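Local atomic coordinates of RRNA methyltransferase (Streptomyces viridochromogenes, PDB entry 1O9G), a protein that methylates N1 of guanine 2535 in 23S ribosomal RNA, using S-adenosyl-L-methionine, and so confers resistance to the orthosomycin antibiotic avilamycin. Residues D57-S62 with V172-P177. The protein carries 3 engineered substitutions. Sequence-based numbering, arbitrary orientation.
Sequences DPCCGS and VLTDLP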
ATOM      1  N   ASP A  57      -4.625   2.065   2.699  1.00 10.26           N
ATOM      2  CA  ASP A  57      -4.833   0.947   1.807  1.00 10.17           C
ATOM      3  C   ASP A  57      -6.041   0.167   2.319  1.00 10.32           C
ATOM      4  O   ASP A  57      -5.942  -0.563   3.314  1.00 10.90           O
ATOM      5  CB  ASP A  57      -3.612   0.059   1.737  1.00  9.48           C
ATOM      6  CG  ASP A  57      -3.738  -1.014   0.701  1.00 11.29           C
ATOM      7  OD1 ASP A  57      -4.880  -1.317   0.253  1.00 12.52           O
ATOM      8  OD2 ASP A  57      -2.723  -1.596   0.264  1.00 12.74           O
ATOM      9  N   PRO A  58      -7.205   0.386   1.694  1.00 11.40           N
ATOM     10  CA  PRO A  58      -8.476  -0.242   2.092  1.00 11.88           C
ATOM     11  C   PRO A  58      -8.719  -1.641   1.524  1.00 12.80           C
ATOM     12  O   PRO A  58      -9.783  -2.229   1.761  1.00 14.88           O
ATOM     13  CB  PRO A  58      -9.525   0.720   1.543  1.00 13.30           C
ATOM     14  CG  PRO A  58      -8.920   1.212   0.264  1.00 13.22           C
ATOM     15  CD  PRO A  58      -7.435   1.341   0.597  1.00 12.39           C
ATOM     16  N   CYS A  59      -7.761  -2.159   0.764  1.00 13.07           N
ATOM     17  CA  CYS A  59      -7.761  -3.551   0.320  1.00 13.78           C
ATOM     18  C   CYS A  59      -6.376  -4.089   0.540  1.00 12.85           C
ATOM     19  O   CYS A  59      -5.678  -4.497  -0.378  1.00 13.19           O
ATOM     20  CB  CYS A  59      -8.154  -3.723  -1.135  1.00 15.28           C
ATOM     21  SG  CYS A  59      -9.607  -2.829  -1.651  1.00 19.95           S
ATOM     22  N   CYS A  60      -5.954  -4.093   1.797  1.00 13.53           N
ATOM     23  CA  CYS A  60      -4.544  -4.199   2.069  1.00 12.37           C
ATOM     24  C   CYS A  60      -3.916  -5.568   1.837  1.00 12.71           C
ATOM     25  O   CYS A  60      -2.692  -5.657   1.745  1.00 13.15           O
ATOM     26  CB  CYS A  60      -4.245  -3.733   3.503  1.00 12.59           C
ATOM     27  SG  CYS A  60      -4.902  -4.777   4.814  1.00 14.18           S
ATOM     28  N   GLY A  61      -4.722  -6.629   1.762  1.00 13.14           N
ATOM     29  CA  GLY A  61      -4.190  -7.955   1.586  1.00 14.03           C
ATOM     30  C   GLY A  61      -3.197  -8.283   2.662  1.00 13.64           C
ATOM     31  O   GLY A  61      -3.482  -8.095   3.835  1.00 14.52           O
ATOM     32  N   SER A  62      -2.030  -8.748   2.239  1.00 14.29           N
ATOM     33  CA  SER A  62      -0.946  -9.124   3.145  1.00 14.45           C
ATOM     34  C   SER A  62      -0.281  -7.951   3.825  1.00 12.40           C
ATOM     35  O   SER A  62       0.575  -8.136   4.689  1.00 12.83           O
ATOM     36  CB  SER A  62       0.135  -9.863   2.351  1.00 16.26           C
ATOM     37  OG  SER A  62       0.859  -8.979   1.500  1.00 18.11           O
ATOM     38  N   VAL A 172      -5.149   7.334  -1.048  1.00 11.29           N
ATOM     39  CA  VAL A 172      -5.487   5.920  -1.026  1.00 12.23           C
ATOM     40  C   VAL A 172      -4.651   5.272  -2.129  1.00 13.13           C
ATOM     41  O   VAL A 172      -4.574   5.774  -3.238  1.00 13.43           O
ATOM     42  CB  VAL A 172      -6.958   5.708  -1.308  1.00 14.18           C
ATOM     43  CG1 VAL A 172      -7.234   4.211  -1.640  1.00 14.60           C
ATOM     44  CG2 VAL A 172      -7.785   6.202  -0.156  1.00 16.90           C
ATOM     45  N   LEU A 173      -4.035   4.140  -1.815  1.00 12.35           N
ATOM     46  CA  LEU A 173      -3.251   3.409  -2.812  1.00 12.66           C
ATOM     47  C   LEU A 173      -3.497   1.941  -2.540  1.00 12.82           C
ATOM     48  O   LEU A 173      -3.235   1.458  -1.452  1.00 14.04           O
ATOM     49  CB  LEU A 173      -1.774   3.788  -2.750  1.00 13.23           C
ATOM     50  CG  LEU A 173      -0.861   3.353  -3.892  1.00 15.00           C
ATOM     51  CD1 LEU A 173       0.406   4.212  -3.916  1.00 16.71           C
ATOM     52  CD2 LEU A 173      -0.480   1.896  -3.818  1.00 15.55           C
ATOM     53  N   THR A 174      -4.047   1.244  -3.530  1.00 13.21           N
ATOM     54  CA  THR A 174      -4.358  -0.149  -3.363  1.00 14.19           C
ATOM     55  C   THR A 174      -4.238  -0.943  -4.661  1.00 14.77           C
ATOM     56  O   THR A 174      -4.469  -0.440  -5.736  1.00 14.38           O
ATOM     57  CB  THR A 174      -5.747  -0.279  -2.718  1.00 15.30           C
ATOM     58  OG1 THR A 174      -5.923  -1.598  -2.210  1.00 19.13           O
ATOM     59  CG2 THR A 174      -6.859  -0.001  -3.727  1.00 18.91           C
ATOM     60  N   ASP A 175      -3.846  -2.195  -4.498  1.00 15.50           N
ATOM     61  CA  ASP A 175      -3.794  -3.186  -5.542  1.00 16.88           C
ATOM     62  C   ASP A 175      -5.095  -3.954  -5.441  1.00 17.84           C
ATOM     63  O   ASP A 175      -5.428  -4.509  -4.384  1.00 20.31           O
ATOM     64  CB  ASP A 175      -2.581  -4.102  -5.300  1.00 17.88           C
ATOM     65  CG  ASP A 175      -2.300  -5.051  -6.432  1.00 19.54           C
ATOM     66  OD1 ASP A 175      -2.728  -4.812  -7.580  1.00 21.53           O
ATOM     67  OD2 ASP A 175      -1.655  -6.105  -6.236  1.00 22.34           O
ATOM     68  N   LEU A 176      -5.856  -3.989  -6.518  1.00 19.32           N
ATOM     69  CA  LEU A 176      -7.221  -4.504  -6.434  1.00 21.46           C
ATOM     70  C   LEU A 176      -7.194  -5.990  -6.094  1.00 22.53           C
ATOM     71  O   LEU A 176      -6.320  -6.721  -6.562  1.00 22.84           O
ATOM     72  CB  LEU A 176      -8.002  -4.206  -7.714  1.00 22.94           C
ATOM     73  CG  LEU A 176      -8.286  -2.722  -7.984  1.00 23.33           C
ATOM     74  CD1 LEU A 176      -9.009  -2.486  -9.290  1.00 29.02           C
ATOM     75  CD2 LEU A 176      -9.047  -2.082  -6.809  1.00 24.14           C
ATOM     76  N   PRO A 177      -8.100  -6.424  -5.218  1.00 26.90           N
ATOM     77  CA  PRO A 177      -8.102  -7.811  -4.758  1.00 28.47           C
ATOM     78  C   PRO A 177      -8.500  -8.750  -5.864  1.00 26.95           C
ATOM     79  O   PRO A 177      -9.361  -8.429  -6.659  1.00 27.38           O
ATOM     80  CB  PRO A 177      -9.139  -7.829  -3.622  1.00 34.89           C
ATOM     81  CG  PRO A 177      -9.906  -6.552  -3.721  1.00 36.30           C
ATOM     82  CD  PRO A 177      -9.170  -5.619  -4.598  1.00 31.10           C
TER
HETATM   83  O   HOH W   1      -3.331  -3.237  -1.714  1.00 15.16           O
HETATM   84  O   HOH W   2      -5.865  -6.285  -2.536  1.00 28.57           O
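Asp57 OD1 is gripped by two donors, one from each segment. Thr174 OG1 donates to Asp57 OD1 across the contact at 2.7 Å, on the syn side and 33° out of the carboxylate plane. The backbone N of Cys59 reaches Asp57 OD1 at 3.0 Å from the anti side and the opposite face of the carboxylate, closing an Asx turn. With donors on opposite faces of its plane, the carboxylate is restrained in its rotation. The Asp57 and Thr174 side chains cross at about a right angle. In Thr174, OG1 lies anti to the backbone N (chi1 -164°), which directs the hydroxyl at Asp57.

The other carboxylate oxygen, OD2, takes a bond from a water. Water 1 donates to Asp57 OD2 at 2.6 Å and to Cys59 O, and accepts from the backbone N of Asp175. Water 2 donates to Cys59 O at 2.8 Å and to Asp175 O at 2.6 Å. Two waters thus join the segments where they have no direct backbone bond to each other.

Apolar groups pack beside this polar network. Pro58 CD packs on Val172 CG1 at 3.6 Å. Both CB and SG of Cys59 meet Pro177 CD more loosely. Cys59 CB also packs against the hydroxyl oxygen Thr174 OG1 at 3.3 Å.

The contact lies at the C-terminal ends of the adjacent parallel strands 53-57 and 171-175 of a Rossmann-like methyltransferase sheet. In this fold the glycine-containing loop after the first strand commonly borders the S-adenosylmethionine site, and residues 57-62 hold the equivalent position. Asp84 accepts from Gly61 N in that loop. Leu200 of helix 190-203 covers Pro58 and Val172, strand 77-84 pairs with Asp57 on one flank, and strand 209-214 pairs with Val172 on the other.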